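Local coordinates for protein putative polyketide synthase (Brevibacillus brevis, PDB 6HP2) that carries, in this piece of a trans-AT polyketide synthase, an O-methyltransferase domain that binds S-adenosyl-L-homocysteine, the whole multienzyme probably serving bacillaene biosynthesis, at residues Glu42-Phe50 / Val76-Arg84; Arg84-Phe93 / Glu322-Lys333. All coordinates share one frame; numbering follows the deposited sequence.

Contact 1. Residues Glu42-Phe50 / Val76-Arg84; sequences EDYLTVCPF and VREKQVEMR. With SAH (S-adenosyl-L-homocysteine), chain B.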
loop_
_atom_site.group_PDB
_atom_site.type_symbol
_atom_site.label_atom_id
_atom_site.label_comp_id
_atom_site.label_asym_id
_atom_site.label_seq_id
_atom_site.Cartn_x
_atom_site.Cartn_y
_atom_site.Cartn_z
ATOM N N GLU A 42 -7.867 3.322 13.435
ATOM C CA GLU A 42 -8.558 4.091 12.410
ATOM C C GLU A 42 -7.556 4.951 11.626
ATOM O O GLU A 42 -7.916 5.994 11.079
ATOM C CB GLU A 42 -9.652 4.960 13.030
ATOM C CG GLU A 42 -9.167 5.976 14.055
ATOM C CD GLU A 42 -8.685 5.338 15.345
ATOM O OE1 GLU A 42 -9.240 4.291 15.743
ATOM O OE2 GLU A 42 -7.740 5.885 15.950
ATOM N N ASP A 43 -6.309 4.486 11.542
ATOM C CA ASP A 43 -5.259 5.250 10.942
ATOM C C ASP A 43 -4.419 4.366 10.014
ATOM O O ASP A 43 -4.448 3.123 10.004
ATOM C CB ASP A 43 -4.365 5.959 11.992
ATOM C CG ASP A 43 -3.675 5.008 12.918
ATOM O OD1 ASP A 43 -4.324 4.065 13.392
ATOM O OD2 ASP A 43 -2.479 5.225 13.201
ATOM N N TYR A 44 -3.736 5.060 9.180
ATOM C CA TYR A 44 -2.978 4.519 8.065
ATOM C C TYR A 44 -1.531 4.913 8.243
ATOM O O TYR A 44 -1.255 6.044 8.619
ATOM C CB TYR A 44 -3.504 5.052 6.746
ATOM C CG TYR A 44 -4.975 4.751 6.515
ATOM C CD1 TYR A 44 -5.417 3.469 6.186
ATOM C CD2 TYR A 44 -5.895 5.787 6.542
ATOM C CE1 TYR A 44 -6.780 3.223 5.963
ATOM C CE2 TYR A 44 -7.223 5.576 6.321
ATOM C CZ TYR A 44 -7.676 4.294 6.033
ATOM O OH TYR A 44 -8.996 4.082 5.806
ATOM N N LEU A 45 -0.616 3.972 7.976
ATOM C CA LEU A 45 0.822 4.201 8.133
ATOM C C LEU A 45 1.514 4.437 6.791
ATOM O O LEU A 45 2.623 3.960 6.556
ATOM C CB LEU A 45 1.461 3.022 8.846
ATOM C CG LEU A 45 0.775 2.589 10.173
ATOM C CD1 LEU A 45 1.501 1.391 10.746
ATOM C CD2 LEU A 45 0.722 3.749 11.121
ATOM N N THR A 46 0.894 5.186 5.905
ATOM C CA THR A 46 1.436 5.437 4.562
ATOM C C THR A 46 1.459 6.934 4.251
ATOM O O THR A 46 0.769 7.736 4.883
ATOM C CB THR A 46 0.557 4.743 3.514
ATOM O OG1 THR A 46 -0.766 5.286 3.618
ATOM C CG2 THR A 46 0.480 3.226 3.793
ATOM N N VAL A 47 2.222 7.305 3.239
ATOM C CA VAL A 47 2.150 8.652 2.696
ATOM C C VAL A 47 0.859 8.746 1.892
ATOM O O VAL A 47 0.070 7.796 1.850
ATOM C CB VAL A 47 3.412 8.946 1.865
ATOM C CG1 VAL A 47 4.620 8.897 2.791
ATOM C CG2 VAL A 47 3.538 7.915 0.734
ATOM N N CYS A 48 0.606 9.902 1.306
ATOM C CA CYS A 48 -0.679 10.202 0.694
ATOM C C CYS A 48 -0.427 11.183 -0.430
ATOM O O CYS A 48 0.562 11.927 -0.402
ATOM C CB CYS A 48 -1.673 10.802 1.709
ATOM S SG CYS A 48 -1.280 12.487 2.323
ATOM N N PRO A 49 -1.313 11.219 -1.438
ATOM C CA PRO A 49 -1.106 12.088 -2.595
ATOM C C PRO A 49 -1.769 13.465 -2.546
ATOM O O PRO A 49 -2.961 13.520 -2.272
ATOM C CB PRO A 49 -1.816 11.308 -3.692
ATOM C CG PRO A 49 -3.008 10.790 -2.988
ATOM C CD PRO A 49 -2.453 10.323 -1.673
ATOM N N PHE A 50 -1.011 14.555 -2.715
ATOM C CA PHE A 50 -1.550 15.909 -2.830
ATOM C C PHE A 50 -1.602 16.270 -4.312
ATOM O O PHE A 50 -0.607 16.097 -5.008
ATOM C CB PHE A 50 -0.684 16.925 -2.128
ATOM C CG PHE A 50 -0.942 17.048 -0.627
ATOM C CD1 PHE A 50 -1.645 16.096 0.047
ATOM C CD2 PHE A 50 -0.433 18.114 0.092
ATOM C CE1 PHE A 50 -1.887 16.214 1.402
ATOM C CE2 PHE A 50 -0.637 18.208 1.434
ATOM C CZ PHE A 50 -1.387 17.247 2.093
ATOM N N VAL A 76 -5.081 15.050 5.788
ATOM C CA VAL A 76 -4.185 13.974 5.380
ATOM C C VAL A 76 -4.960 12.691 5.262
ATOM O O VAL A 76 -4.848 11.962 4.266
ATOM C CB VAL A 76 -3.005 13.838 6.372
ATOM C CG1 VAL A 76 -2.177 12.632 6.044
ATOM C CG2 VAL A 76 -2.149 15.136 6.288
ATOM N N ARG A 77 -5.805 12.429 6.250
ATOM C CA ARG A 77 -6.579 11.197 6.253
ATOM C C ARG A 77 -7.465 11.089 5.022
ATOM O O ARG A 77 -7.622 10.010 4.450
ATOM C CB ARG A 77 -7.417 11.134 7.500
ATOM C CG ARG A 77 -8.046 9.733 7.718
ATOM C CD ARG A 77 -8.910 9.737 8.989
ATOM N NE ARG A 77 -9.159 8.387 9.494
ATOM C CZ ARG A 77 -10.046 7.539 8.976
ATOM N NH1 ARG A 77 -10.772 7.885 7.921
ATOM N NH2 ARG A 77 -10.205 6.336 9.510
ATOM N N GLU A 78 -8.093 12.188 4.631
ATOM C CA GLU A 78 -8.914 12.177 3.425
ATOM C C GLU A 78 -8.120 11.770 2.193
ATOM O O GLU A 78 -8.672 11.138 1.294
ATOM C CB GLU A 78 -9.563 13.564 3.208
ATOM C CG GLU A 78 -10.596 13.940 4.253
ATOM C CD GLU A 78 -11.162 15.340 4.037
ATOM O OE1 GLU A 78 -10.572 16.114 3.257
ATOM O OE2 GLU A 78 -12.198 15.661 4.648
ATOM N N LYS A 79 -6.864 12.215 2.075
ATOM C CA LYS A 79 -6.050 11.835 0.940
ATOM C C LYS A 79 -5.608 10.399 1.039
ATOM O O LYS A 79 -5.470 9.722 0.016
ATOM C CB LYS A 79 -4.850 12.790 0.824
ATOM C CG LYS A 79 -5.318 14.280 0.668
ATOM C CD LYS A 79 -6.120 14.382 -0.647
ATOM C CE LYS A 79 -6.342 15.841 -1.055
ATOM N NZ LYS A 79 -7.540 16.440 -0.422
ATOM N N GLN A 80 -5.371 9.914 2.241
ATOM C CA GLN A 80 -5.100 8.483 2.430
ATOM C C GLN A 80 -6.286 7.643 2.007
ATOM O O GLN A 80 -6.120 6.586 1.384
ATOM C CB GLN A 80 -4.758 8.216 3.899
ATOM C CG GLN A 80 -3.397 8.819 4.251
ATOM C CD GLN A 80 -3.056 8.654 5.667
ATOM O OE1 GLN A 80 -3.873 8.958 6.534
ATOM N NE2 GLN A 80 -1.858 8.150 5.937
ATOM N N VAL A 81 -7.493 8.093 2.347
ATOM C CA VAL A 81 -8.676 7.398 1.892
ATOM C C VAL A 81 -8.790 7.492 0.365
ATOM O O VAL A 81 -9.157 6.531 -0.301
ATOM C CB VAL A 81 -9.909 7.980 2.588
ATOM C CG1 VAL A 81 -11.163 7.466 1.907
ATOM C CG2 VAL A 81 -9.891 7.618 4.138
ATOM N N GLU A 82 -8.586 8.675 -0.186
ATOM C CA GLU A 82 -8.768 8.855 -1.626
ATOM C C GLU A 82 -7.876 7.887 -2.395
ATOM O O GLU A 82 -8.307 7.244 -3.355
ATOM C CB GLU A 82 -8.433 10.292 -1.998
ATOM C CG GLU A 82 -8.456 10.550 -3.547
ATOM C CD GLU A 82 -7.745 11.854 -3.892
ATOM O OE1 GLU A 82 -8.438 12.884 -3.829
ATOM O OE2 GLU A 82 -6.499 11.843 -4.179
ATOM N N MET A 83 -6.611 7.797 -2.002
ATOM C CA MET A 83 -5.679 6.907 -2.692
ATOM C C MET A 83 -6.131 5.458 -2.640
ATOM O O MET A 83 -6.052 4.728 -3.629
ATOM C CB MET A 83 -4.295 7.020 -2.086
ATOM C CG MET A 83 -3.270 6.122 -2.775
ATOM S SD MET A 83 -1.549 6.484 -2.233
ATOM C CE MET A 83 -1.557 6.080 -0.513
ATOM N N ARG A 84 -6.555 5.001 -1.480
ATOM C CA ARG A 84 -7.100 3.643 -1.367
ATOM C C ARG A 84 -8.348 3.462 -2.219
ATOM O O ARG A 84 -8.557 2.388 -2.786
ATOM C CB ARG A 84 -7.382 3.352 0.106
ATOM C CG ARG A 84 -6.117 3.069 0.884
ATOM C CD ARG A 84 -6.424 2.997 2.399
ATOM N NE ARG A 84 -5.340 2.330 3.121
ATOM C CZ ARG A 84 -4.173 2.908 3.413
ATOM N NH1 ARG A 84 -3.903 4.168 3.005
ATOM N NH2 ARG A 84 -3.284 2.214 4.081
HETATM N N SAH B . -0.759 -1.552 5.096
HETATM C CA SAH B . -0.797 -0.789 6.340
HETATM C CB SAH B . 0.567 -0.722 7.014
HETATM C CG SAH B . 1.731 -0.346 6.113
HETATM S SD SAH B . 3.249 -0.100 7.082
HETATM C C SAH B . -1.325 0.588 6.021
HETATM O O SAH B . -1.480 1.419 6.915
HETATM O OXT SAH B . -1.613 0.865 4.861
HETATM C "C5'" SAH B . 4.067 -1.652 6.644
HETATM C "C4'" SAH B . 3.385 -2.865 7.272
HETATM O "O4'" SAH B . 4.009 -4.059 6.749
HETATM C "C3'" SAH B . 3.649 -2.942 8.812
HETATM O "O3'" SAH B . 2.389 -3.337 9.378
HETATM C "C2'" SAH B . 4.700 -4.033 9.009
HETATM O "O2'" SAH B . 4.621 -4.726 10.220
HETATM C "C1'" SAH B . 4.372 -4.940 7.803
HETATM N N9 SAH B . 5.434 -5.845 7.370
HETATM C C8 SAH B . 6.704 -5.534 6.973
HETATM N N7 SAH B . 7.323 -6.692 6.722
HETATM C C5 SAH B . 6.450 -7.712 6.895
HETATM C C6 SAH B . 6.545 -9.094 6.782
HETATM N N6 SAH B . 7.635 -9.738 6.369
HETATM N N1 SAH B . 5.438 -9.854 7.025
HETATM C C2 SAH B . 4.265 -9.281 7.480
HETATM N N3 SAH B . 4.195 -7.918 7.619
HETATM C C4 SAH B . 5.275 -7.166 7.376
HETATM O O HOH W 1 -4.787 13.819 -3.999
#
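Gln80 reaches from helix 70-88 to the extended loop 42-50 and slides past Tyr44 in the opposite direction, its amide plane turned 79° from the phenol ring. NE2 bonds to Thr46 O at 2.9 Å, in the plane of the Gln80 amide but tilted from the Thr46 carbonyl plane, and more weakly to Tyr44 O, while OE1 sits at the edge of the Tyr44 ring and takes a weak bond from Arg73. With CG anti to its own carbonyl carbon (chi1 -58°), the Tyr44 ring is brought against the helix, where CE2 meets Val81 CG2 at 4.0 Å and OH continues to Gln112. In this Rossmann-like methyltransferase domain the loop lines the cofactor pocket: Leu45 N donates almost straight to SAH O at 2.9 Å, and Arg84, a binding residue for SAH, turns its guanidinium edge to the carboxylate, though the modelled approach is too short to define a bond; its NE pairs with Asp109. Arg84 NH1 makes a weak but straight bond to Thr46 OG1. Arg77, extended from CG to NE, gives Glu42 O two bonds, 2.8 Å from NH2, above the carbonyl plane, and a weak one from NE. Toward Phe50 apolar contacts take over much of the packing: Cys48 SG lies 3.8 Å from Val76 CG1, and Pro49 CD rests on Met83 CB. A water links Pro49 O to Glu82 OE2, which also meets Tyr316.

Contact 2. Residues Arg84-Phe93 / Glu322-Lys333; sequences RQVLFCKENF and EMINSGYIPYPK. With SAH (S-adenosyl-L-homocysteine), chain B.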
loop_
_atom_site.group_PDB
_atom_site.type_symbol
_atom_site.label_atom_id
_atom_site.label_comp_id
_atom_site.label_asym_id
_atom_site.label_seq_id
_atom_site.Cartn_x
_atom_site.Cartn_y
_atom_site.Cartn_z
ATOM N N ARG A 84 -6.555 5.001 -1.480
ATOM C CA ARG A 84 -7.100 3.643 -1.367
ATOM C C ARG A 84 -8.348 3.462 -2.219
ATOM O O ARG A 84 -8.557 2.388 -2.786
ATOM C CB ARG A 84 -7.382 3.352 0.106
ATOM C CG ARG A 84 -6.117 3.069 0.884
ATOM C CD ARG A 84 -6.424 2.997 2.399
ATOM N NE ARG A 84 -5.340 2.330 3.121
ATOM C CZ ARG A 84 -4.173 2.908 3.413
ATOM N NH1 ARG A 84 -3.903 4.168 3.005
ATOM N NH2 ARG A 84 -3.284 2.214 4.081
ATOM N N GLN A 85 -9.182 4.502 -2.341
ATOM C CA GLN A 85 -10.347 4.379 -3.202
ATOM C C GLN A 85 -9.927 4.128 -4.642
ATOM O O GLN A 85 -10.551 3.327 -5.356
ATOM C CB GLN A 85 -11.240 5.630 -3.156
ATOM C CG GLN A 85 -11.939 5.839 -1.784
ATOM C CD GLN A 85 -12.687 7.131 -1.726
ATOM O OE1 GLN A 85 -12.323 8.080 -2.413
ATOM N NE2 GLN A 85 -13.739 7.192 -0.912
ATOM N N VAL A 86 -8.890 4.821 -5.100
ATOM C CA VAL A 86 -8.397 4.582 -6.462
ATOM C C VAL A 86 -7.866 3.164 -6.559
ATOM O O VAL A 86 -8.067 2.488 -7.545
ATOM C CB VAL A 86 -7.338 5.619 -6.876
ATOM C CG1 VAL A 86 -6.757 5.316 -8.319
ATOM C CG2 VAL A 86 -8.001 7.048 -6.918
ATOM N N LEU A 87 -7.210 2.677 -5.522
ATOM C CA LEU A 87 -6.656 1.326 -5.608
ATOM C C LEU A 87 -7.764 0.288 -5.732
ATOM O O LEU A 87 -7.630 -0.694 -6.481
ATOM C CB LEU A 87 -5.811 1.020 -4.341
ATOM C CG LEU A 87 -5.156 -0.366 -4.244
ATOM C CD1 LEU A 87 -4.047 -0.473 -5.264
ATOM C CD2 LEU A 87 -4.609 -0.550 -2.803
ATOM N N PHE A 88 -8.840 0.463 -4.949
ATOM C CA PHE A 88 -9.895 -0.524 -4.831
ATOM C C PHE A 88 -11.046 -0.358 -5.848
ATOM O O PHE A 88 -11.985 -1.173 -5.845
ATOM C CB PHE A 88 -10.461 -0.521 -3.413
ATOM C CG PHE A 88 -9.553 -1.214 -2.360
ATOM C CD1 PHE A 88 -9.538 -2.583 -2.227
ATOM C CD2 PHE A 88 -8.790 -0.462 -1.480
ATOM C CE1 PHE A 88 -8.771 -3.208 -1.312
ATOM C CE2 PHE A 88 -7.992 -1.065 -0.539
ATOM C CZ PHE A 88 -7.973 -2.452 -0.448
ATOM N N CYS A 89 -11.030 0.661 -6.687
ATOM C CA CYS A 89 -12.279 1.073 -7.347
ATOM C C CYS A 89 -12.683 0.226 -8.556
ATOM O O CYS A 89 -13.741 0.517 -9.166
ATOM C CB CYS A 89 -12.207 2.533 -7.785
ATOM S SG CYS A 89 -11.164 2.845 -9.230
ATOM N N LYS A 90 -11.906 -0.817 -8.903
ATOM C CA LYS A 90 -12.297 -1.763 -9.949
ATOM C C LYS A 90 -12.782 -3.092 -9.370
ATOM O O LYS A 90 -13.105 -3.981 -10.111
ATOM C CB LYS A 90 -11.137 -2.063 -10.931
ATOM C CG LYS A 90 -10.621 -0.832 -11.643
ATOM C CD LYS A 90 -11.615 -0.236 -12.582
ATOM C CE LYS A 90 -11.030 1.022 -13.307
ATOM N NZ LYS A 90 -9.841 0.716 -14.137
ATOM N N GLU A 91 -12.798 -3.262 -8.064
ATOM C CA GLU A 91 -13.146 -4.527 -7.445
ATOM C C GLU A 91 -14.640 -4.593 -7.197
ATOM O O GLU A 91 -15.294 -3.571 -6.987
ATOM C CB GLU A 91 -12.380 -4.667 -6.132
ATOM C CG GLU A 91 -10.892 -4.391 -6.327
ATOM C CD GLU A 91 -10.293 -5.140 -7.540
ATOM O OE1 GLU A 91 -10.515 -6.380 -7.637
ATOM O OE2 GLU A 91 -9.612 -4.472 -8.404
ATOM N N ASN A 92 -15.179 -5.787 -7.301
ATOM C CA ASN A 92 -16.579 -6.085 -6.989
ATOM C C ASN A 92 -16.590 -6.803 -5.645
ATOM O O ASN A 92 -16.265 -8.004 -5.566
ATOM C CB ASN A 92 -17.223 -6.947 -8.078
ATOM C CG ASN A 92 -18.648 -7.285 -7.768
ATOM O OD1 ASN A 92 -19.065 -7.131 -6.658
ATOM N ND2 ASN A 92 -19.399 -7.764 -8.756
ATOM N N PHE A 93 -16.929 -6.066 -4.577
ATOM C CA PHE A 93 -16.859 -6.674 -3.254
ATOM C C PHE A 93 -18.026 -7.627 -3.017
ATOM O O PHE A 93 -17.977 -8.444 -2.086
ATOM C CB PHE A 93 -16.842 -5.609 -2.164
ATOM C CG PHE A 93 -15.546 -4.957 -1.998
ATOM C CD1 PHE A 93 -15.152 -3.931 -2.844
ATOM C CD2 PHE A 93 -14.695 -5.322 -0.966
ATOM C CE1 PHE A 93 -13.937 -3.304 -2.695
ATOM C CE2 PHE A 93 -13.466 -4.675 -0.829
ATOM C CZ PHE A 93 -13.096 -3.672 -1.683
ATOM N N GLU A 322 -11.027 9.327 -13.590
ATOM C CA GLU A 322 -11.833 8.230 -14.131
ATOM C C GLU A 322 -12.718 7.642 -13.041
ATOM O O GLU A 322 -13.894 7.384 -13.238
ATOM C CB GLU A 322 -10.931 7.140 -14.720
ATOM C CG GLU A 322 -11.680 5.946 -15.338
ATOM C CD GLU A 322 -10.772 4.772 -15.653
ATOM O OE1 GLU A 322 -10.815 4.282 -16.790
ATOM O OE2 GLU A 322 -10.032 4.307 -14.768
ATOM N N MET A 323 -12.160 7.390 -11.868
ATOM C CA MET A 323 -12.978 6.922 -10.746
ATOM C C MET A 323 -14.137 7.851 -10.429
ATOM O O MET A 323 -15.287 7.412 -10.318
ATOM C CB MET A 323 -12.085 6.725 -9.502
ATOM C CG MET A 323 -12.848 6.203 -8.352
ATOM S SD MET A 323 -11.874 6.076 -6.837
ATOM C CE MET A 323 -12.039 7.792 -6.404
ATOM N N ILE A 324 -13.860 9.130 -10.241
ATOM C CA ILE A 324 -14.927 10.081 -9.927
ATOM C C ILE A 324 -15.975 10.106 -11.032
ATOM O O ILE A 324 -17.184 10.122 -10.768
ATOM C CB ILE A 324 -14.327 11.477 -9.676
ATOM C CG1 ILE A 324 -13.451 11.440 -8.408
ATOM C CG2 ILE A 324 -15.408 12.528 -9.584
ATOM C CD1 ILE A 324 -12.626 12.696 -8.220
ATOM N N ASN A 325 -15.535 10.105 -12.275
ATOM C CA ASN A 325 -16.477 10.117 -13.389
ATOM C C ASN A 325 -17.319 8.840 -13.459
ATOM O O ASN A 325 -18.464 8.900 -13.880
ATOM C CB ASN A 325 -15.712 10.296 -14.705
ATOM C CG ASN A 325 -16.633 10.376 -15.908
ATOM O OD1 ASN A 325 -16.597 9.531 -16.803
ATOM N ND2 ASN A 325 -17.479 11.399 -15.924
ATOM N N SER A 326 -16.782 7.687 -13.056
ATOM C CA SER A 326 -17.601 6.468 -13.054
ATOM C C SER A 326 -18.650 6.521 -11.959
ATOM O O SER A 326 -19.681 5.852 -12.047
ATOM C CB SER A 326 -16.735 5.224 -12.832
ATOM O OG SER A 326 -16.360 5.126 -11.443
ATOM N N GLY A 327 -18.384 7.250 -10.885
ATOM C CA GLY A 327 -19.260 7.246 -9.708
ATOM C C GLY A 327 -19.206 5.983 -8.858
ATOM O O GLY A 327 -19.972 5.866 -7.890
ATOM N N TYR A 328 -18.349 5.035 -9.192
ATOM C CA TYR A 328 -18.270 3.761 -8.487
ATOM C C TYR A 328 -17.052 3.762 -7.576
ATOM O O TYR A 328 -15.896 3.723 -8.048
ATOM C CB TYR A 328 -18.189 2.607 -9.467
ATOM C CG TYR A 328 -18.079 1.262 -8.786
ATOM C CD1 TYR A 328 -19.146 0.740 -8.021
ATOM C CD2 TYR A 328 -16.987 0.489 -8.976
ATOM C CE1 TYR A 328 -19.061 -0.499 -7.441
ATOM C CE2 TYR A 328 -16.893 -0.771 -8.430
ATOM C CZ TYR A 328 -17.943 -1.266 -7.655
ATOM O OH TYR A 328 -17.820 -2.487 -7.053
ATOM N N ILE A 329 -17.309 3.755 -6.271
ATOM C CA ILE A 329 -16.225 3.918 -5.294
ATOM C C ILE A 329 -16.582 2.977 -4.160
ATOM O O ILE A 329 -17.203 3.404 -3.194
ATOM C CB ILE A 329 -16.083 5.360 -4.790
ATOM C CG1 ILE A 329 -15.828 6.303 -5.931
ATOM C CG2 ILE A 329 -14.863 5.477 -3.786
ATOM C CD1 ILE A 329 -15.857 7.794 -5.577
ATOM N N PRO A 330 -16.258 1.688 -4.232
ATOM C CA PRO A 330 -16.819 0.740 -3.236
ATOM C C PRO A 330 -16.099 0.720 -1.879
ATOM O O PRO A 330 -16.649 0.179 -0.898
ATOM C CB PRO A 330 -16.653 -0.635 -3.917
ATOM C CG PRO A 330 -15.483 -0.432 -4.854
ATOM C CD PRO A 330 -15.594 1.020 -5.342
ATOM N N TYR A 331 -14.892 1.249 -1.786
ATOM C CA TYR A 331 -14.104 1.093 -0.559
ATOM C C TYR A 331 -12.849 1.935 -0.631
ATOM O O TYR A 331 -12.219 1.945 -1.670
ATOM C CB TYR A 331 -13.692 -0.387 -0.358
ATOM C CG TYR A 331 -12.858 -0.481 0.897
ATOM C CD1 TYR A 331 -13.439 -0.534 2.147
ATOM C CD2 TYR A 331 -11.494 -0.463 0.800
ATOM C CE1 TYR A 331 -12.643 -0.550 3.291
ATOM C CE2 TYR A 331 -10.686 -0.456 1.923
ATOM C CZ TYR A 331 -11.266 -0.486 3.162
ATOM O OH TYR A 331 -10.452 -0.463 4.249
ATOM N N PRO A 332 -12.442 2.632 0.426
ATOM C CA PRO A 332 -13.190 2.885 1.670
ATOM C C PRO A 332 -14.194 3.989 1.441
ATOM O O PRO A 332 -14.262 4.495 0.339
ATOM C CB PRO A 332 -12.116 3.335 2.676
ATOM C CG PRO A 332 -10.785 3.232 1.983
ATOM C CD PRO A 332 -11.063 3.174 0.490
ATOM N N LYS A 333 -14.936 4.365 2.474
ATOM C CA LYS A 333 -15.774 5.558 2.490
ATOM C C LYS A 333 -15.068 6.665 3.267
ATOM O O LYS A 333 -14.304 6.402 4.198
ATOM C CB LYS A 333 -17.139 5.259 3.130
ATOM C CG LYS A 333 -17.836 4.022 2.578
ATOM C CD LYS A 333 -18.186 4.151 1.094
ATOM C CE LYS A 333 -18.824 2.867 0.551
ATOM N NZ LYS A 333 -19.532 3.014 -0.777
HETATM N N SAH B . -0.759 -1.552 5.096
HETATM C CA SAH B . -0.797 -0.789 6.340
HETATM C CB SAH B . 0.567 -0.722 7.014
HETATM C CG SAH B . 1.731 -0.346 6.113
HETATM S SD SAH B . 3.249 -0.100 7.082
HETATM C C SAH B . -1.325 0.588 6.021
HETATM O O SAH B . -1.480 1.419 6.915
HETATM O OXT SAH B . -1.613 0.865 4.861
HETATM C "C5'" SAH B . 4.067 -1.652 6.644
HETATM C "C4'" SAH B . 3.385 -2.865 7.272
HETATM O "O4'" SAH B . 4.009 -4.059 6.749
HETATM C "C3'" SAH B . 3.649 -2.942 8.812
HETATM O "O3'" SAH B . 2.389 -3.337 9.378
HETATM C "C2'" SAH B . 4.700 -4.033 9.009
HETATM O "O2'" SAH B . 4.621 -4.726 10.220
HETATM C "C1'" SAH B . 4.372 -4.940 7.803
HETATM N N9 SAH B . 5.434 -5.845 7.370
HETATM C C8 SAH B . 6.704 -5.534 6.973
HETATM N N7 SAH B . 7.323 -6.692 6.722
HETATM C C5 SAH B . 6.450 -7.712 6.895
HETATM C C6 SAH B . 6.545 -9.094 6.782
HETATM N N6 SAH B . 7.635 -9.738 6.369
HETATM N N1 SAH B . 5.438 -9.854 7.025
HETATM C C2 SAH B . 4.265 -9.281 7.480
HETATM N N3 SAH B . 4.195 -7.918 7.619
HETATM C C4 SAH B . 5.275 -7.166 7.376
HETATM O O HOH W 2 -12.890 2.162 -4.181
HETATM O O HOH W 3 -14.597 2.794 -10.562
HETATM O O HOH W 4 -18.515 -3.829 -4.724
#
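Gln85 lies against Ile329, Met323 and Pro332 where the C-terminal part of helix 70-88 in the Rossmann-like methyltransferase domain meets the chain leaving helix 316-326. Its NE2 bonds to Pro332 O at 3.0 Å, in the amide plane of Gln85 but above the carbonyl plane, and Ile329 CG2 rests 3.4 Å from CD. From the backbone, Gln85 CA approaches Tyr331 O as a CA-H...O contact, and one water bridges Gln85 O and Tyr331 O. Met323 crosses Gln85 at about a right angle; SD lies 3.7 Å from Cys89 CB and also touches Val86 CG2. Beside this group, Tyr331 turns its edge to the face of Phe88 in a T-shaped pair, planes at 86° and centroids 4.9 Å apart. The Tyr331 side chain leaves with CG anti to the backbone N (chi1 179°), which lays it alongside Phe88, pointing the same way. Phe93 completes the aromatic cluster at an oblique 46°, its CZ touching Tyr331 CB, and stacks in turn on Tyr117. Farther out, the Tyr331 hydroxyl is hydrogen-bonded to Asp109, and across the cis peptide before Pro332, Pro332 CB lies over the centre of the Tyr331 ring. Lys90 NZ pairs chiefly with Glu237 and reaches Glu322 OE2 only in a long salt bridge. Behind Tyr328, Ser326 OG accepts from Tyr328 N in an ST turn as the helix ends. Tyr328 OH donates to Glu91 O at 2.7 Å, in the carbonyl plane and on a lone pair.

Overall arrangement
Both contacts use helix 70-88, contact 1 its middle and contact 2 its C-terminal end, with Arg84 shared; their centres are 15 Å apart. Along the chain they come in series: contact 1 closes across 25 residues, before contact 2 joins the helix to a segment 229 residues on from its nearest end, after all the strands of the mixed sheet. The two touch where Val81, by its backbone O and CG1, packs on Pro332 and Lys333. Helix 70-88 carries the N-terminal loop of the cofactor pocket on one part and the chain after helix 316-326 on another. Asp109 of helix 108-116 meets both, by a salt bridge to Arg84 and a hydrogen bond to Tyr331.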